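PDB 3VSN: Non-sulfated chondroitin lyase E66 from Autographa californica nucleopolyhedrovirus, which cleaves non-sulfated chondroitin as a lyase in the envelope of occlusion-derived virus and is essential for oral infection of the insect host. Local coordinates for residues Phe34-Leu42 against Met149-Glu157; Val339-Tyr348 against Ile428-Met437. One frame throughout, in Å; residues are numbered along the deposited sequence.

Interaction 1 (Phe34-Leu42 against Met149-Glu157); sequences FERWFKNNL and MNITIVLNE
I153 enters helix 29-48 as a knob among F34, E35, F38 and K39, a knobs-into-holes contact within the alpha-helical, polysaccharide lyase family 8-like domain of the alpha/alpha toroid. The local axes of 34-42 and 149-154 approach to 10.0 Å, and their N-to-C directions lie 104° apart, so the helices cross nearly at right angles. The two branches of I153 divide the work. Its CD1 sits over one face of the F38 ring, near the ring normal, a CH-pi contact, while CG2 lies 3.4 Å from F38 CD1. M149 reaches in with an extended chain; its CE meets the edge of the F34 ring, 3.4 Å from F34 CZ, and also packs against F38, while SD, 5.4 Å from the F38 ring centroid and oblique to it, makes a Met-aromatic contact. One turn on from F38, L42 CD2 touches V154 CG1 at 3.5 Å.

Past the C-terminal end of helix 138-154 the chemistry turns polar. N156, its CG placed between backbone N and carbonyl carbon (chi1 76°), presents its amide to two side chains. ND2 donates almost straight (171°) to E35 OE1 at 3.1 Å, from the anti side and tilted out of the plane of a carboxylate whose OE2 is hydrogen-bonded to the hydroxyls of Y201 and Y161. OD1 accepts from K39 NZ at 2.8 Å on a lone pair in the carbonyl plane. With both ends engaged, the amide's rotation is fixed; the salt bridge from K39 NZ to E157 OE1 is long (3.8 Å) and presumably weaker.

Helix 189-205 flanks the pair, with Y201 against M149 and I153 and M204 against F34, while helix 75-93 meets K39, L42 and N150, and Y161 of helix 161-175 touches N156.

Interaction 2 (Val339-Tyr348 against Ile428-Met437); sequences VVGVTNRLAY and ILVYAKFAEM
Y348 and F434 form the tighter end of this contact, an edge-to-face aromatic pair with centroids 4.7 Å apart and planes at 60°. F434 CD1 stands over the centre of the Y348 ring, 3.5 Å from Y348 CG. A chi1 of 72°, which sets CG between the backbone N and carbonyl carbon, brings the face of the tyrosine ring onto the edge of F434. Its OH then donates to E436 OE1 at 2.6 Å, on the anti side and 31° out of the carboxylate plane. This bond anchors the hydroxyl end of the ring beside the partly exposed E436, whereas M437 CE approaches more loosely, 4.1 Å from Y348 CE2.

Toward V339 the packing is aliphatic and less close. V342 CG2 lies 3.7 Å from V430 CG1 and also meets A432 CB and the edge of the F434 ring; V339 CB is 3.9 Å from I428 CG2. Between them G341 brings its bare CA within 4.0 Å of V430 CG2. The type I turn from T343 to L346 carries the chain away from 428-437, with the partly exposed N344 and R345 at its corner, and R345 forms a salt bridge with E608.

Strand 426-434 runs between strands 414-421 and 440-449 in a seven-stranded antiparallel sheet; strand 335-340 and its following loop pack over it, and T363 of helix 359-364 touches both Y348 and F434.

Both contacts are largely buried, but they belong to different parts of the fold: interaction 1 joins two helices of the N-terminal helical domain, interaction 2 lays a strand and loop over a beta sheet. Their centres are 47 Å apart, on opposite sides of the chain's centre, and they share no element. Each couples an apolar core to a polar margin. In interaction 1 that margin is a hydrogen-bonded chain of carboxylate, amide and ammonium groups, while interaction 2 has one tyrosine-carboxylate bond. Interaction 1 lies away from the annotated sites, whereas the Y348 side chain is about 9 Å from that of E350, which is important for catalysis.

Interaction 1 (Phe34-Leu42 against Met149-Glu157)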
loop_
_atom_site.group_PDB
_atom_site.type_symbol
_atom_site.label_atom_id
_atom_site.label_comp_id
_atom_site.label_asym_id
_atom_site.label_seq_id
_atom_site.Cartn_x
_atom_site.Cartn_y
_atom_site.Cartn_z
ATOM N N PHE A 34 -13.621 -29.793 -0.621
ATOM C CA PHE A 34 -12.665 -28.798 -1.115
ATOM C C PHE A 34 -13.063 -28.277 -2.489
ATOM O O PHE A 34 -13.025 -27.070 -2.731
ATOM C CB PHE A 34 -11.226 -29.323 -1.160
ATOM C CG PHE A 34 -10.266 -28.363 -1.814
ATOM C CD1 PHE A 34 -9.911 -27.176 -1.174
ATOM C CD2 PHE A 34 -9.757 -28.615 -3.086
ATOM C CE1 PHE A 34 -9.052 -26.272 -1.776
ATOM C CE2 PHE A 34 -8.891 -27.715 -3.692
ATOM C CZ PHE A 34 -8.540 -26.541 -3.034
ATOM N N GLU A 35 -13.443 -29.187 -3.384
ATOM C CA GLU A 35 -13.865 -28.801 -4.728
ATOM C C GLU A 35 -15.106 -27.910 -4.696
ATOM O O GLU A 35 -15.211 -26.968 -5.482
ATOM C CB GLU A 35 -14.071 -30.029 -5.619
ATOM C CG GLU A 35 -12.760 -30.677 -6.047
ATOM C CD GLU A 35 -12.946 -31.916 -6.905
ATOM O OE1 GLU A 35 -14.106 -32.276 -7.208
ATOM O OE2 GLU A 35 -11.921 -32.534 -7.275
ATOM N N ARG A 36 -16.020 -28.193 -3.769
ATOM C CA ARG A 36 -17.209 -27.363 -3.562
ATOM C C ARG A 36 -16.835 -25.958 -3.073
ATOM O O ARG A 36 -17.330 -24.954 -3.594
ATOM C CB ARG A 36 -18.168 -28.033 -2.567
ATOM C CG ARG A 36 -19.511 -27.329 -2.424
ATOM C CD ARG A 36 -20.510 -28.155 -1.622
ATOM N NE ARG A 36 -20.887 -29.386 -2.319
ATOM C CZ ARG A 36 -20.502 -30.608 -1.957
ATOM N NH1 ARG A 36 -19.732 -30.786 -0.888
ATOM N NH2 ARG A 36 -20.893 -31.655 -2.667
ATOM N N TRP A 37 -15.959 -25.907 -2.073
ATOM C CA TRP A 37 -15.473 -24.645 -1.519
ATOM C C TRP A 37 -14.751 -23.835 -2.569
ATOM O O TRP A 37 -14.943 -22.618 -2.660
ATOM C CB TRP A 37 -14.596 -24.919 -0.302
ATOM C CG TRP A 37 -13.880 -23.713 0.258
ATOM C CD1 TRP A 37 -14.318 -22.850 1.263
ATOM C CD2 TRP A 37 -12.556 -23.211 -0.128
ATOM N NE1 TRP A 37 -13.381 -21.873 1.507
ATOM C CE2 TRP A 37 -12.303 -22.030 0.709
ATOM C CE3 TRP A 37 -11.591 -23.603 -1.051
ATOM C CZ2 TRP A 37 -11.133 -21.293 0.604
ATOM C CZ3 TRP A 37 -10.412 -22.851 -1.146
ATOM C CH2 TRP A 37 -10.191 -21.724 -0.335
ATOM N N PHE A 38 -13.942 -24.507 -3.389
ATOM C CA PHE A 38 -13.187 -23.861 -4.469
ATOM C C PHE A 38 -14.122 -23.167 -5.461
ATOM O O PHE A 38 -13.922 -21.998 -5.802
ATOM C CB PHE A 38 -12.295 -24.890 -5.187
ATOM C CG PHE A 38 -11.410 -24.303 -6.256
ATOM C CD1 PHE A 38 -11.910 -24.034 -7.529
ATOM C CD2 PHE A 38 -10.066 -24.042 -5.999
ATOM C CE1 PHE A 38 -11.094 -23.503 -8.518
ATOM C CE2 PHE A 38 -9.246 -23.508 -6.985
ATOM C CZ PHE A 38 -9.761 -23.240 -8.245
ATOM N N LYS A 39 -15.143 -23.893 -5.913
ATOM C CA LYS A 39 -16.122 -23.358 -6.856
ATOM C C LYS A 39 -16.970 -22.247 -6.244
ATOM O O LYS A 39 -17.278 -21.263 -6.918
ATOM C CB LYS A 39 -17.014 -24.476 -7.390
ATOM C CG LYS A 39 -16.273 -25.465 -8.284
ATOM C CD LYS A 39 -17.067 -26.749 -8.466
ATOM C CE LYS A 39 -18.278 -26.537 -9.356
ATOM N NZ LYS A 39 -19.156 -27.743 -9.336
ATOM N N ASN A 40 -17.340 -22.411 -4.975
ATOM C CA ASN A 40 -18.094 -21.388 -4.243
ATOM C C ASN A 40 -17.344 -20.062 -4.141
ATOM O O ASN A 40 -17.947 -18.990 -4.209
ATOM C CB ASN A 40 -18.454 -21.876 -2.835
ATOM C CG ASN A 40 -19.619 -22.854 -2.824
ATOM O OD1 ASN A 40 -20.295 -23.048 -3.830
ATOM N ND2 ASN A 40 -19.855 -23.472 -1.676
ATOM N N ASN A 41 -16.025 -20.145 -4.005
ATOM C CA ASN A 41 -15.207 -18.975 -3.708
ATOM C C ASN A 41 -14.328 -18.497 -4.861
ATOM O O ASN A 41 -13.562 -17.541 -4.695
ATOM C CB ASN A 41 -14.351 -19.246 -2.466
ATOM C CG ASN A 41 -15.184 -19.422 -1.209
ATOM O OD1 ASN A 41 -15.314 -20.527 -0.677
ATOM N ND2 ASN A 41 -15.760 -18.334 -0.730
ATOM N N LEU A 42 -14.447 -19.144 -6.024
ATOM C CA LEU A 42 -13.555 -18.860 -7.156
ATOM C C LEU A 42 -13.563 -17.397 -7.611
ATOM O O LEU A 42 -12.500 -16.787 -7.743
ATOM C CB LEU A 42 -13.822 -19.796 -8.349
ATOM C CG LEU A 42 -12.882 -19.637 -9.558
ATOM C CD1 LEU A 42 -11.409 -19.715 -9.166
ATOM C CD2 LEU A 42 -13.192 -20.666 -10.633
ATOM N N MET A 149 -5.309 -27.174 -12.013
ATOM C CA MET A 149 -6.206 -27.112 -10.869
ATOM C C MET A 149 -7.550 -26.457 -11.208
ATOM O O MET A 149 -8.604 -27.022 -10.917
ATOM C CB MET A 149 -5.529 -26.389 -9.701
ATOM C CG MET A 149 -6.382 -26.327 -8.447
ATOM S SD MET A 149 -5.511 -25.535 -7.090
ATOM C CE MET A 149 -6.698 -25.753 -5.774
ATOM N N ASN A 150 -7.506 -25.277 -11.829
ATOM C CA ASN A 150 -8.724 -24.541 -12.175
ATOM C C ASN A 150 -9.635 -25.307 -13.139
ATOM O O ASN A 150 -10.844 -25.392 -12.914
ATOM C CB ASN A 150 -8.396 -23.152 -12.732
ATOM C CG ASN A 150 -8.045 -22.151 -11.643
ATOM O OD1 ASN A 150 -6.915 -22.113 -11.153
ATOM N ND2 ASN A 150 -9.016 -21.329 -11.262
ATOM N N ILE A 151 -9.049 -25.872 -14.196
ATOM C CA ILE A 151 -9.815 -26.628 -15.192
ATOM C C ILE A 151 -10.458 -27.871 -14.569
ATOM O O ILE A 151 -11.667 -28.079 -14.703
ATOM C CB ILE A 151 -8.966 -26.981 -16.443
ATOM C CG1 ILE A 151 -8.620 -25.702 -17.215
ATOM C CG2 ILE A 151 -9.718 -27.946 -17.356
ATOM C CD1 ILE A 151 -7.755 -25.898 -18.447
ATOM N N THR A 152 -9.657 -28.669 -13.864
ATOM C CA THR A 152 -10.142 -29.891 -13.218
ATOM C C THR A 152 -11.323 -29.630 -12.267
ATOM O O THR A 152 -12.338 -30.331 -12.326
ATOM C CB THR A 152 -9.007 -30.635 -12.481
ATOM O OG1 THR A 152 -7.971 -30.968 -13.414
ATOM C CG2 THR A 152 -9.521 -31.916 -11.828
ATOM N N ILE A 153 -11.198 -28.619 -11.411
ATOM C CA ILE A 153 -12.246 -28.346 -10.425
ATOM C C ILE A 153 -13.522 -27.768 -11.046
ATOM O O ILE A 153 -14.614 -28.276 -10.779
ATOM C CB ILE A 153 -11.745 -27.491 -9.238
ATOM C CG1 ILE A 153 -10.583 -28.199 -8.539
ATOM C CG2 ILE A 153 -12.881 -27.230 -8.248
ATOM C CD1 ILE A 153 -9.897 -27.389 -7.455
ATOM N N VAL A 154 -13.408 -26.735 -11.880
ATOM C CA VAL A 154 -14.627 -26.128 -12.442
ATOM C C VAL A 154 -15.420 -27.087 -13.339
ATOM O O VAL A 154 -16.629 -26.918 -13.515
ATOM C CB VAL A 154 -14.390 -24.768 -13.153
ATOM C CG1 VAL A 154 -13.685 -23.788 -12.222
ATOM C CG2 VAL A 154 -13.631 -24.934 -14.468
ATOM N N LEU A 155 -14.736 -28.093 -13.884
ATOM C CA LEU A 155 -15.373 -29.092 -14.740
ATOM C C LEU A 155 -15.762 -30.365 -13.978
ATOM O O LEU A 155 -16.101 -31.377 -14.597
ATOM C CB LEU A 155 -14.463 -29.445 -15.931
ATOM C CG LEU A 155 -14.115 -28.355 -16.953
ATOM C CD1 LEU A 155 -13.295 -28.935 -18.097
ATOM C CD2 LEU A 155 -15.362 -27.664 -17.492
ATOM N N ASN A 156 -15.735 -30.307 -12.644
ATOM C CA ASN A 156 -15.903 -31.507 -11.817
ATOM C C ASN A 156 -17.261 -32.219 -11.914
ATOM O O ASN A 156 -17.384 -33.368 -11.502
ATOM C CB ASN A 156 -15.510 -31.252 -10.350
ATOM C CG ASN A 156 -16.560 -30.467 -9.573
ATOM O OD1 ASN A 156 -17.433 -29.813 -10.147
ATOM N ND2 ASN A 156 -16.464 -30.519 -8.252
ATOM N N GLU A 157 -18.266 -31.544 -12.464
ATOM C CA GLU A 157 -19.578 -32.163 -12.641
ATOM C C GLU A 157 -19.876 -32.507 -14.104
ATOM O O GLU A 157 -20.998 -32.889 -14.452
ATOM C CB GLU A 157 -20.674 -31.300 -12.010
ATOM C CG GLU A 157 -20.555 -31.246 -10.492
ATOM C CD GLU A 157 -21.746 -30.598 -9.815
ATOM O OE1 GLU A 157 -22.284 -29.609 -10.358
ATOM O OE2 GLU A 157 -22.133 -31.081 -8.727
#

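Interaction 2 (Val339-Tyr348 against Ile428-Met437)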
loop_
_atom_site.group_PDB
_atom_site.type_symbol
_atom_site.label_atom_id
_atom_site.label_comp_id
_atom_site.label_asym_id
_atom_site.label_seq_id
_atom_site.Cartn_x
_atom_site.Cartn_y
_atom_site.Cartn_z
ATOM N N VAL A 339 -0.201 9.178 5.552
ATOM C CA VAL A 339 1.150 9.731 5.558
ATOM C C VAL A 339 2.139 8.639 5.957
ATOM O O VAL A 339 1.958 7.969 6.981
ATOM C CB VAL A 339 1.311 10.929 6.527
ATOM C CG1 VAL A 339 2.761 11.404 6.561
ATOM C CG2 VAL A 339 0.398 12.082 6.136
ATOM N N VAL A 340 3.169 8.458 5.136
ATOM C CA VAL A 340 4.324 7.657 5.538
ATOM C C VAL A 340 5.318 8.589 6.223
ATOM O O VAL A 340 5.788 9.560 5.623
ATOM C CB VAL A 340 4.980 6.935 4.338
ATOM C CG1 VAL A 340 6.266 6.230 4.758
ATOM C CG2 VAL A 340 4.003 5.946 3.710
ATOM N N GLY A 341 5.613 8.300 7.489
ATOM C CA GLY A 341 6.559 9.082 8.270
ATOM C C GLY A 341 7.988 8.667 7.976
ATOM O O GLY A 341 8.261 7.985 6.982
ATOM N N VAL A 342 8.903 9.087 8.841
ATOM C CA VAL A 342 10.324 8.838 8.640
ATOM C C VAL A 342 10.940 8.363 9.957
ATOM O O VAL A 342 10.732 8.978 11.008
ATOM C CB VAL A 342 11.050 10.114 8.127
ATOM C CG1 VAL A 342 12.491 9.816 7.743
ATOM C CG2 VAL A 342 10.324 10.721 6.932
ATOM N N THR A 343 11.667 7.253 9.900
ATOM C CA THR A 343 12.479 6.798 11.030
ATOM C C THR A 343 13.862 6.416 10.515
ATOM O O THR A 343 13.990 5.873 9.418
ATOM C CB THR A 343 11.837 5.611 11.801
ATOM O OG1 THR A 343 12.769 5.103 12.769
ATOM C CG2 THR A 343 11.430 4.471 10.853
ATOM N N ASN A 344 14.895 6.708 11.301
ATOM C CA ASN A 344 16.258 6.281 10.967
ATOM C C ASN A 344 16.407 4.756 10.835
ATOM O O ASN A 344 17.378 4.275 10.248
ATOM C CB ASN A 344 17.256 6.822 11.994
ATOM C CG ASN A 344 16.869 6.476 13.418
ATOM O OD1 ASN A 344 16.349 7.317 14.150
ATOM N ND2 ASN A 344 17.096 5.230 13.811
ATOM N N ARG A 345 15.445 4.007 11.374
ATOM C CA ARG A 345 15.439 2.537 11.291
ATOM C C ARG A 345 15.055 1.971 9.918
ATOM O O ARG A 345 15.359 0.813 9.618
ATOM C CB ARG A 345 14.490 1.946 12.335
ATOM C CG ARG A 345 14.972 2.039 13.773
ATOM C CD ARG A 345 14.061 1.230 14.688
ATOM N NE ARG A 345 12.677 1.692 14.612
ATOM C CZ ARG A 345 12.155 2.635 15.389
ATOM N NH1 ARG A 345 12.895 3.224 16.323
ATOM N NH2 ARG A 345 10.888 2.990 15.234
ATOM N N LEU A 346 14.368 2.767 9.101
ATOM C CA LEU A 346 13.856 2.276 7.820
ATOM C C LEU A 346 14.218 3.200 6.664
ATOM O O LEU A 346 14.354 4.411 6.849
ATOM C CB LEU A 346 12.333 2.076 7.879
ATOM C CG LEU A 346 11.775 1.028 8.855
ATOM C CD1 LEU A 346 10.264 1.170 8.996
ATOM C CD2 LEU A 346 12.143 -0.391 8.428
ATOM N N ALA A 347 14.374 2.616 5.477
ATOM C CA ALA A 347 14.643 3.386 4.269
ATOM C C ALA A 347 13.528 4.397 4.029
ATOM O O ALA A 347 12.355 4.100 4.257
ATOM C CB ALA A 347 14.780 2.463 3.066
ATOM N N TYR A 348 13.900 5.594 3.589
ATOM C CA TYR A 348 12.906 6.560 3.133
ATOM C C TYR A 348 12.661 6.399 1.637
ATOM O O TYR A 348 11.686 6.924 1.102
ATOM C CB TYR A 348 13.312 8.001 3.480
ATOM C CG TYR A 348 14.460 8.575 2.669
ATOM C CD1 TYR A 348 15.772 8.512 3.141
ATOM C CD2 TYR A 348 14.232 9.203 1.441
ATOM C CE1 TYR A 348 16.824 9.051 2.410
ATOM C CE2 TYR A 348 15.274 9.742 0.702
ATOM C CZ TYR A 348 16.567 9.661 1.191
ATOM O OH TYR A 348 17.597 10.198 0.459
ATOM N N ILE A 428 0.177 13.395 12.712
ATOM C CA ILE A 428 1.515 12.843 12.547
ATOM C C ILE A 428 2.539 13.975 12.489
ATOM O O ILE A 428 2.341 14.969 11.793
ATOM C CB ILE A 428 1.604 11.878 11.334
ATOM C CG1 ILE A 428 3.019 11.296 11.190
ATOM C CG2 ILE A 428 1.125 12.544 10.046
ATOM C CD1 ILE A 428 3.084 10.064 10.311
ATOM N N LEU A 429 3.610 13.820 13.262
ATOM C CA LEU A 429 4.645 14.835 13.410
ATOM C C LEU A 429 5.969 14.224 12.987
ATOM O O LEU A 429 6.436 13.266 13.607
ATOM C CB LEU A 429 4.721 15.300 14.868
ATOM C CG LEU A 429 5.814 16.301 15.254
ATOM C CD1 LEU A 429 5.708 17.585 14.446
ATOM C CD2 LEU A 429 5.754 16.590 16.750
ATOM N N VAL A 430 6.561 14.778 11.931
ATOM C CA VAL A 430 7.767 14.219 11.328
ATOM C C VAL A 430 8.905 15.233 11.364
ATOM O O VAL A 430 8.725 16.392 10.990
ATOM C CB VAL A 430 7.528 13.799 9.855
ATOM C CG1 VAL A 430 8.805 13.235 9.236
ATOM C CG2 VAL A 430 6.389 12.791 9.748
ATOM N N TYR A 431 10.066 14.780 11.825
ATOM C CA TYR A 431 11.311 15.527 11.707
ATOM C C TYR A 431 12.217 14.661 10.859
ATOM O O TYR A 431 12.542 13.531 11.237
ATOM C CB TYR A 431 11.921 15.764 13.093
ATOM C CG TYR A 431 13.258 16.501 13.138
ATOM C CD1 TYR A 431 13.649 17.387 12.124
ATOM C CD2 TYR A 431 14.111 16.340 14.233
ATOM C CE1 TYR A 431 14.864 18.062 12.191
ATOM C CE2 TYR A 431 15.322 17.012 14.310
ATOM C CZ TYR A 431 15.693 17.870 13.291
ATOM O OH TYR A 431 16.898 18.530 13.378
ATOM N N ALA A 432 12.601 15.181 9.700
ATOM C CA ALA A 432 13.371 14.406 8.739
ATOM C C ALA A 432 14.472 15.232 8.089
ATOM O O ALA A 432 14.343 16.451 7.941
ATOM C CB ALA A 432 12.449 13.822 7.682
ATOM N N LYS A 433 15.559 14.555 7.732
ATOM C CA LYS A 433 16.617 15.144 6.918
ATOM C C LYS A 433 17.141 14.084 5.952
ATOM O O LYS A 433 17.408 12.945 6.349
ATOM C CB LYS A 433 17.744 15.715 7.787
ATOM C CG LYS A 433 18.790 16.501 7.004
ATOM C CD LYS A 433 19.849 17.104 7.914
ATOM C CE LYS A 433 20.784 18.025 7.141
ATOM N NZ LYS A 433 21.812 18.629 8.038
ATOM N N PHE A 434 17.274 14.469 4.686
ATOM C CA PHE A 434 17.636 13.543 3.620
ATOM C C PHE A 434 18.898 14.014 2.897
ATOM O O PHE A 434 18.849 14.964 2.106
ATOM C CB PHE A 434 16.484 13.408 2.616
ATOM C CG PHE A 434 15.125 13.220 3.250
ATOM C CD1 PHE A 434 14.683 11.954 3.619
ATOM C CD2 PHE A 434 14.274 14.308 3.447
ATOM C CE1 PHE A 434 13.426 11.774 4.183
ATOM C CE2 PHE A 434 13.017 14.135 4.012
ATOM C CZ PHE A 434 12.592 12.866 4.378
ATOM N N ALA A 435 20.021 13.348 3.168
ATOM C CA ALA A 435 21.307 13.692 2.552
ATOM C C ALA A 435 21.248 13.689 1.021
ATOM O O ALA A 435 21.796 14.582 0.376
ATOM C CB ALA A 435 22.411 12.763 3.047
ATOM N N GLU A 436 20.555 12.702 0.454
ATOM C CA GLU A 436 20.514 12.508 -1.000
ATOM C C GLU A 436 19.563 13.461 -1.732
ATOM O O GLU A 436 19.560 13.516 -2.962
ATOM C CB GLU A 436 20.176 11.050 -1.342
ATOM C CG GLU A 436 21.188 10.021 -0.848
ATOM C CD GLU A 436 21.025 9.654 0.622
ATOM O OE1 GLU A 436 20.026 10.058 1.258
ATOM O OE2 GLU A 436 21.907 8.950 1.151
ATOM N N MET A 437 18.750 14.200 -0.982
ATOM C CA MET A 437 17.897 15.229 -1.576
ATOM C C MET A 437 18.402 16.621 -1.209
ATOM O O MET A 437 17.628 17.484 -0.780
ATOM C CB MET A 437 16.425 15.036 -1.180
ATOM C CG MET A 437 15.787 13.807 -1.818
ATOM S SD MET A 437 13.982 13.737 -1.734
ATOM C CE MET A 437 13.730 13.469 0.017
#